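Aspartokinase (Clostridium acetobutylicum, PDB 3TVI) probably catalyses the ATP-dependent phosphorylation of L-aspartate to 4-phospho-L-aspartate, an early step in making threonine, methionine and lysine, and binds lysine at its ACT regulatory domains. Local coordinates at residues E234-L238 and T379-G383; H371-L376 and I405-D409. All blocks are in the same frame, centred on the assembly; numbering follows the deposited sequence.

Overall arrangement
Following the chain from the N terminus, helix 232-240, in the amino acid kinase region, comes first. The chain then completes the kinase sheet and lays down strands 291-304 and 338-344 of the regulatory sheet before strand 367-380 brings residues 379-383 back to that helix. Contact 1 thus closes a loop of 140 residues and ties kinase to ACT region. Contact 2 closes a much shorter loop of 28 residues, from residues 371-376 of the same strand, past helix 390-400, to strand 405-410. The segments alternate along the chain, so the loops cross, sharing strand 367-380. Contact 1 joins two domains; contact 2 spans one face of the regulatory sheet, across the intervening strand 416-422.

Contact 1: residues E234-L238 and T379-G383; sequences ELREL and TVGTG
Glu234 and Gly381 bring the two backbones closest, CA to CA 6.4 Å, where a turn of helix 232-240 lies against the end of strand 367-380 as it gives way to a loop. The contact is a helix-on-strand interdomain packing: the helix belongs to the amino acid kinase region and the strand to the antiparallel sheet of the ACT region. About 254 Å² is buried between them.

Val380 carries the apolar part of the contact. Its backbone is tied to Thr290 and Gly291 in the sheet, and its CB points at the helix. With CG1 anti to the backbone N (chi1 -177°), one methyl reaches CB of Glu237 at 3.8 Å, while CG2 lies against Leu238 CD1 at the same distance. Leu238 runs past the valine in the opposite direction and brings CD2 to 3.7 Å from Val380 CB. A short branched side chain suits this place, because its two methyls meet successive helix residues without a long tail to bury.

Beyond the valine the contact becomes polar. Thr382 N donates to Glu234 OE2 over 2.8 Å, a somewhat bent bond (142° at the hydrogen) that comes to the oxygen from its anti side and lies 34° out of the carboxylate plane. The extended glutamate spans the gap, and its OE2 lies 3.4 Å from Gly381 CA. The almost fully extended phi of Gly381 is a conformation that glycine adopts easily. This buried carboxylate has further partners: Lys282 forms a salt bridge with OE1, probably stabilising the charge, and Thr290 bonds OE2. Thr382 crosses the glutamate side chain at about a right angle, and its OG1 adds a weak hydrogen bond to Glu234 OE2 at 3.4 Å.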
ATOM      1  N   GLU B 234       4.363  18.213   9.124  1.00 60.35           N
ATOM      2  CA  GLU B 234       3.218  17.917   9.974  1.00 60.34           C
ATOM      3  C   GLU B 234       1.934  18.410   9.309  1.00 61.29           C
ATOM      4  O   GLU B 234       0.995  17.641   9.085  1.00 58.01           O
ATOM      5  CB  GLU B 234       3.419  18.620  11.319  1.00 60.28           C
ATOM      6  CG  GLU B 234       2.893  17.887  12.537  1.00 60.06           C
ATOM      7  CD  GLU B 234       3.627  18.308  13.798  1.00 60.82           C
ATOM      8  OE1 GLU B 234       4.156  19.449  13.842  1.00 61.24           O
ATOM      9  OE2 GLU B 234       3.693  17.491  14.740  1.00 59.17           O
ATOM     10  N   LEU B 235       1.926  19.702   8.980  1.00 63.07           N
ATOM     11  CA  LEU B 235       0.797  20.348   8.318  1.00 63.45           C
ATOM     12  C   LEU B 235       0.446  19.660   7.012  1.00 63.96           C
ATOM     13  O   LEU B 235      -0.725  19.430   6.727  1.00 65.29           O
ATOM     14  CB  LEU B 235       1.109  21.828   8.056  1.00 63.79           C
ATOM     15  CG  LEU B 235       0.095  22.667   7.264  1.00 63.05           C
ATOM     16  CD1 LEU B 235      -1.331  22.449   7.747  1.00 62.39           C
ATOM     17  CD2 LEU B 235       0.463  24.139   7.344  1.00 61.92           C
ATOM     18  N   ARG B 236       1.460  19.331   6.223  1.00 64.45           N
ATOM     19  CA  ARG B 236       1.234  18.632   4.966  1.00 66.32           C
ATOM     20  C   ARG B 236       0.455  17.342   5.198  1.00 67.10           C
ATOM     21  O   ARG B 236      -0.479  17.031   4.466  1.00 67.38           O
ATOM     22  CB  ARG B 236       2.556  18.323   4.282  1.00 67.78           C
ATOM     23  CG  ARG B 236       2.418  17.907   2.830  1.00 70.54           C
ATOM     24  CD  ARG B 236       3.770  17.963   2.133  1.00 76.21           C
ATOM     25  NE  ARG B 236       4.697  16.932   2.624  1.00 79.20           N
ATOM     26  CZ  ARG B 236       6.017  17.085   2.775  1.00 80.28           C
ATOM     27  NH1 ARG B 236       6.619  18.242   2.492  1.00 78.31           N
ATOM     28  NH2 ARG B 236       6.745  16.065   3.228  1.00 81.52           N
ATOM     29  N   GLU B 237       0.828  16.600   6.234  1.00 68.01           N
ATOM     30  CA  GLU B 237       0.156  15.343   6.522  1.00 67.59           C
ATOM     31  C   GLU B 237      -1.331  15.618   6.770  1.00 65.83           C
ATOM     32  O   GLU B 237      -2.181  14.955   6.196  1.00 65.00           O
ATOM     33  CB  GLU B 237       0.800  14.628   7.722  1.00 68.61           C
ATOM     34  CG  GLU B 237       0.981  13.121   7.551  1.00 68.48           C
ATOM     35  CD  GLU B 237       2.378  12.713   7.099  1.00 69.13           C
ATOM     36  OE1 GLU B 237       3.363  13.369   7.488  1.00 70.87           O
ATOM     37  OE2 GLU B 237       2.504  11.706   6.371  1.00 71.12           O
ATOM     38  N   LEU B 238      -1.634  16.616   7.599  1.00 65.74           N
ATOM     39  CA  LEU B 238      -3.034  16.978   7.888  1.00 66.57           C
ATOM     40  C   LEU B 238      -3.755  17.546   6.673  1.00 69.13           C
ATOM     41  O   LEU B 238      -4.957  17.383   6.525  1.00 66.57           O
ATOM     42  CB  LEU B 238      -3.132  18.013   9.018  1.00 64.21           C
ATOM     43  CG  LEU B 238      -3.304  17.562  10.472  1.00 62.53           C
ATOM     44  CD1 LEU B 238      -4.006  16.220  10.579  1.00 62.07           C
ATOM     45  CD2 LEU B 238      -1.970  17.520  11.192  1.00 63.11           C
ATOM     46  N   THR B 379      -3.934  10.299  12.339  1.00 47.37           N
ATOM     47  CA  THR B 379      -3.562  10.972  13.569  1.00 46.30           C
ATOM     48  C   THR B 379      -2.070  11.295  13.466  1.00 45.32           C
ATOM     49  O   THR B 379      -1.259  10.417  13.191  1.00 46.37           O
ATOM     50  CB  THR B 379      -3.983  10.164  14.817  1.00 45.47           C
ATOM     51  OG1 THR B 379      -2.985  10.279  15.828  1.00 44.76           O
ATOM     52  CG2 THR B 379      -4.225   8.692  14.476  1.00 45.42           C
ATOM     53  N   VAL B 380      -1.736  12.572  13.646  1.00 44.26           N
ATOM     54  CA  VAL B 380      -0.461  13.127  13.201  1.00 43.77           C
ATOM     55  C   VAL B 380       0.266  13.829  14.343  1.00 44.86           C
ATOM     56  O   VAL B 380      -0.365  14.450  15.205  1.00 44.42           O
ATOM     57  CB  VAL B 380      -0.689  14.135  12.054  1.00 42.27           C
ATOM     58  CG1 VAL B 380       0.618  14.679  11.520  1.00 41.57           C
ATOM     59  CG2 VAL B 380      -1.447  13.476  10.924  1.00 42.48           C
ATOM     60  N   GLY B 381       1.592  13.722  14.355  1.00 46.06           N
ATOM     61  CA  GLY B 381       2.394  14.448  15.333  1.00 49.39           C
ATOM     62  C   GLY B 381       3.857  14.094  15.231  1.00 52.20           C
ATOM     63  O   GLY B 381       4.178  12.960  14.942  1.00 55.31           O
ATOM     64  N   THR B 382       4.753  15.053  15.447  1.00 54.71           N
ATOM     65  CA  THR B 382       6.190  14.749  15.443  1.00 55.49           C
ATOM     66  C   THR B 382       6.522  13.854  16.639  1.00 58.02           C
ATOM     67  O   THR B 382       7.224  12.862  16.503  1.00 58.20           O
ATOM     68  CB  THR B 382       7.065  16.023  15.467  1.00 54.85           C
ATOM     69  OG1 THR B 382       6.575  16.925  16.460  1.00 55.39           O
ATOM     70  CG2 THR B 382       7.057  16.726  14.111  1.00 53.22           C
ATOM     71  N   GLY B 383       5.962  14.185  17.798  1.00 61.87           N
ATOM     72  CA  GLY B 383       6.201  13.437  19.030  1.00 64.00           C
ATOM     73  C   GLY B 383       5.708  11.999  19.061  1.00 66.25           C
ATOM     74  O   GLY B 383       5.877  11.309  20.069  1.00 69.36           O
TER

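Contact 2: residues H371-L376 and I405-D409; sequences HPNMAL and IRMID
Arg406 reaches over to the backbone of His371 and Pro372 although their strands are not sheet neighbours. Both run antiparallel to strand 416-422, which lies between them, so they point broadly the same way, with 41° between their directions and axes 8.3 Å apart. A classic beta bulge at Arg406 and Met407 turns both side chains toward the other segment.

The close part of the contact is the grip of the arginine. A bend at chi3 of Arg406 (55°) turns the guanidinium edge to the strand. Arg406 NH1 donates to Pro372 O at 2.8 Å. Arg406 NH2 donates to His371 O at 3.2 Å, fairly straight at 159° and with that oxygen in the guanidinium plane. Both donors stand above the carbonyl planes. Met374 covers one face of the guanidinium: its SE lies 4.1 Å above the plane, toward the rim, and Met374 CB is 3.6 Å from Arg406 NH1. Glu422 is a long, weak ion-pair partner of NH1.

The apolar contacts are buried but looser. Met374 and Met407 cross at about a right angle, with Met374 CE 4.2 Å from Met407 CB, and Leu376 CD2 comes within 4.3 Å of Met407 SE. A long, unbranched methionine side chain, here carrying selenium in place of sulfur, can bend to cover the flat cation and still reach Met407. On the solvent side, Pro372 and Asn373 are exposed and the imidazole of His371 leads away; Asn373 takes the positive phi of a G1 bulge, which asparagine accepts readily.

Met407 also touches Ile418 of strand 416-422, helix 390-400 packs on Ile405 and Ile408, and Ile408 pairs in antiparallel fashion with a strand of the second subunit, carrying the ACT sheet across the dimer interface.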
ATOM      1  N   HIS B 371     -14.908  -4.414  -0.884  1.00 87.46           N
ATOM      2  CA  HIS B 371     -15.530  -4.034   0.380  1.00 85.85           C
ATOM      3  C   HIS B 371     -15.496  -2.541   0.545  1.00 84.96           C
ATOM      4  O   HIS B 371     -14.434  -1.973   0.787  1.00 83.59           O
ATOM      5  CB  HIS B 371     -14.810  -4.702   1.539  1.00 84.10           C
ATOM      6  CG  HIS B 371     -14.481  -6.150   1.295  1.00 83.42           C
ATOM      7  ND1 HIS B 371     -15.370  -7.136   1.496  1.00 83.90           N
ATOM      8  CD2 HIS B 371     -13.310  -6.758   0.851  1.00 82.54           C
ATOM      9  CE1 HIS B 371     -14.799  -8.318   1.200  1.00 85.03           C
ATOM     10  NE2 HIS B 371     -13.538  -8.084   0.806  1.00 83.65           N
ATOM     11  N   PRO B 372     -16.654  -1.875   0.395  1.00 86.85           N
ATOM     12  CA  PRO B 372     -16.732  -0.418   0.540  1.00 87.03           C
ATOM     13  C   PRO B 372     -17.000   0.014   1.989  1.00 85.76           C
ATOM     14  O   PRO B 372     -16.803  -0.778   2.910  1.00 84.69           O
ATOM     15  CB  PRO B 372     -17.911  -0.063  -0.364  1.00 88.94           C
ATOM     16  CG  PRO B 372     -18.823  -1.239  -0.232  1.00 90.20           C
ATOM     17  CD  PRO B 372     -17.951  -2.449  -0.011  1.00 88.40           C
ATOM     18  N   ASN B 373     -17.425   1.261   2.182  1.00 85.43           N
ATOM     19  CA  ASN B 373     -17.881   1.750   3.488  1.00 85.82           C
ATOM     20  C   ASN B 373     -16.769   1.863   4.533  1.00 84.21           C
ATOM     21  O   ASN B 373     -16.993   1.668   5.733  1.00 83.83           O
ATOM     22  CB  ASN B 373     -19.044   0.895   4.019  1.00 87.73           C
ATOM     23  CG  ASN B 373     -20.266   0.951   3.121  1.00 88.99           C
ATOM     24  OD1 ASN B 373     -20.747  -0.080   2.656  1.00 91.24           O
ATOM     25  ND2 ASN B 373     -20.774   2.159   2.872  1.00 86.43           N
HETATM   26  N   MSE B 374     -15.574   2.208   4.063  1.00 83.63           N
HETATM   27  CA  MSE B 374     -14.437   2.479   4.933  1.00 80.06           C
HETATM   28  C   MSE B 374     -14.223   3.972   4.995  1.00 78.23           C
HETATM   29  O   MSE B 374     -14.492   4.697   4.031  1.00 76.53           O
HETATM   30  CB  MSE B 374     -13.195   1.782   4.375  1.00 79.46           C
HETATM   31  CG  MSE B 374     -11.937   2.098   5.182  1.00 79.10           C
HETATM   32 SE   MSE B 374     -10.718   0.554   5.180  0.69 79.13          SE
HETATM   33  CE  MSE B 374      -9.485   1.188   3.781  1.00 76.62           C
ATOM     34  N   ALA B 375     -13.760   4.441   6.148  1.00 76.22           N
ATOM     35  CA  ALA B 375     -13.266   5.804   6.301  1.00 73.89           C
ATOM     36  C   ALA B 375     -11.853   5.752   6.884  1.00 70.43           C
ATOM     37  O   ALA B 375     -11.475   4.774   7.546  1.00 69.07           O
ATOM     38  CB  ALA B 375     -14.194   6.612   7.197  1.00 75.49           C
ATOM     39  N   LEU B 376     -11.075   6.800   6.621  1.00 66.01           N
ATOM     40  CA  LEU B 376      -9.686   6.867   7.066  1.00 61.57           C
ATOM     41  C   LEU B 376      -9.545   7.923   8.133  1.00 59.23           C
ATOM     42  O   LEU B 376     -10.092   9.012   8.006  1.00 57.50           O
ATOM     43  CB  LEU B 376      -8.758   7.196   5.900  1.00 58.86           C
ATOM     44  CG  LEU B 376      -8.715   6.133   4.810  1.00 59.07           C
ATOM     45  CD1 LEU B 376      -7.757   6.559   3.722  1.00 59.07           C
ATOM     46  CD2 LEU B 376      -8.312   4.776   5.367  1.00 59.92           C
ATOM     47  N   ILE B 405     -11.466  -2.249  13.571  1.00 62.06           N
ATOM     48  CA  ILE B 405     -10.446  -1.667  12.715  1.00 59.57           C
ATOM     49  C   ILE B 405     -10.421  -2.422  11.393  1.00 59.26           C
ATOM     50  O   ILE B 405     -10.481  -3.644  11.376  1.00 60.41           O
ATOM     51  CB  ILE B 405      -9.061  -1.769  13.388  1.00 58.57           C
ATOM     52  CG1 ILE B 405      -9.065  -1.026  14.727  1.00 58.04           C
ATOM     53  CG2 ILE B 405      -7.965  -1.210  12.492  1.00 58.50           C
ATOM     54  CD1 ILE B 405      -7.780  -1.176  15.511  1.00 56.67           C
ATOM     55  N   ARG B 406     -10.338  -1.695  10.287  1.00 59.40           N
ATOM     56  CA  ARG B 406     -10.319  -2.308   8.955  1.00 60.92           C
ATOM     57  C   ARG B 406      -9.024  -2.067   8.163  1.00 60.32           C
ATOM     58  O   ARG B 406      -8.783  -2.720   7.151  1.00 61.63           O
ATOM     59  CB  ARG B 406     -11.512  -1.803   8.141  1.00 63.43           C
ATOM     60  CG  ARG B 406     -12.840  -2.458   8.498  1.00 64.36           C
ATOM     61  CD  ARG B 406     -13.903  -2.123   7.470  1.00 65.37           C
ATOM     62  NE  ARG B 406     -13.471  -2.483   6.122  1.00 66.53           N
ATOM     63  CZ  ARG B 406     -14.027  -2.037   4.997  1.00 68.99           C
ATOM     64  NH1 ARG B 406     -15.061  -1.198   5.033  1.00 70.55           N
ATOM     65  NH2 ARG B 406     -13.544  -2.434   3.823  1.00 69.49           N
HETATM   66  N   MSE B 407      -8.204  -1.121   8.599  1.00 59.72           N
HETATM   67  CA  MSE B 407      -6.864  -0.973   8.038  1.00 59.22           C
HETATM   68  C   MSE B 407      -5.980  -0.354   9.083  1.00 58.01           C
HETATM   69  O   MSE B 407      -6.445   0.409   9.934  1.00 58.09           O
HETATM   70  CB  MSE B 407      -6.891  -0.099   6.779  1.00 59.94           C
HETATM   71  CG  MSE B 407      -5.575  -0.091   5.996  1.00 59.37           C
HETATM   72 SE   MSE B 407      -5.442   1.561   4.923  0.62 60.39          SE
HETATM   73  CE  MSE B 407      -4.199   2.579   6.051  1.00 58.76           C
ATOM     74  N   ILE B 408      -4.703  -0.717   9.043  1.00 56.47           N
ATOM     75  CA  ILE B 408      -3.666   0.002   9.757  1.00 55.28           C
ATOM     76  C   ILE B 408      -2.519   0.243   8.792  1.00 55.76           C
ATOM     77  O   ILE B 408      -2.040  -0.678   8.117  1.00 54.30           O
ATOM     78  CB  ILE B 408      -3.123  -0.786  10.965  1.00 54.80           C
ATOM     79  CG1 ILE B 408      -4.253  -1.164  11.922  1.00 55.18           C
ATOM     80  CG2 ILE B 408      -2.070   0.026  11.710  1.00 53.14           C
ATOM     81  CD1 ILE B 408      -3.798  -2.067  13.048  1.00 55.50           C
ATOM     82  N   ASP B 409      -2.107   1.498   8.701  1.00 57.43           N
ATOM     83  CA  ASP B 409      -0.797   1.818   8.169  1.00 59.37           C
ATOM     84  C   ASP B 409      -0.045   2.603   9.211  1.00 58.72           C
ATOM     85  O   ASP B 409      -0.460   3.694   9.614  1.00 57.84           O
ATOM     86  CB  ASP B 409      -0.864   2.638   6.884  1.00 61.73           C
ATOM     87  CG  ASP B 409       0.483   3.284   6.528  1.00 62.91           C
ATOM     88  OD1 ASP B 409       1.545   2.615   6.668  1.00 63.07           O
ATOM     89  OD2 ASP B 409       0.466   4.467   6.118  1.00 63.90           O
TER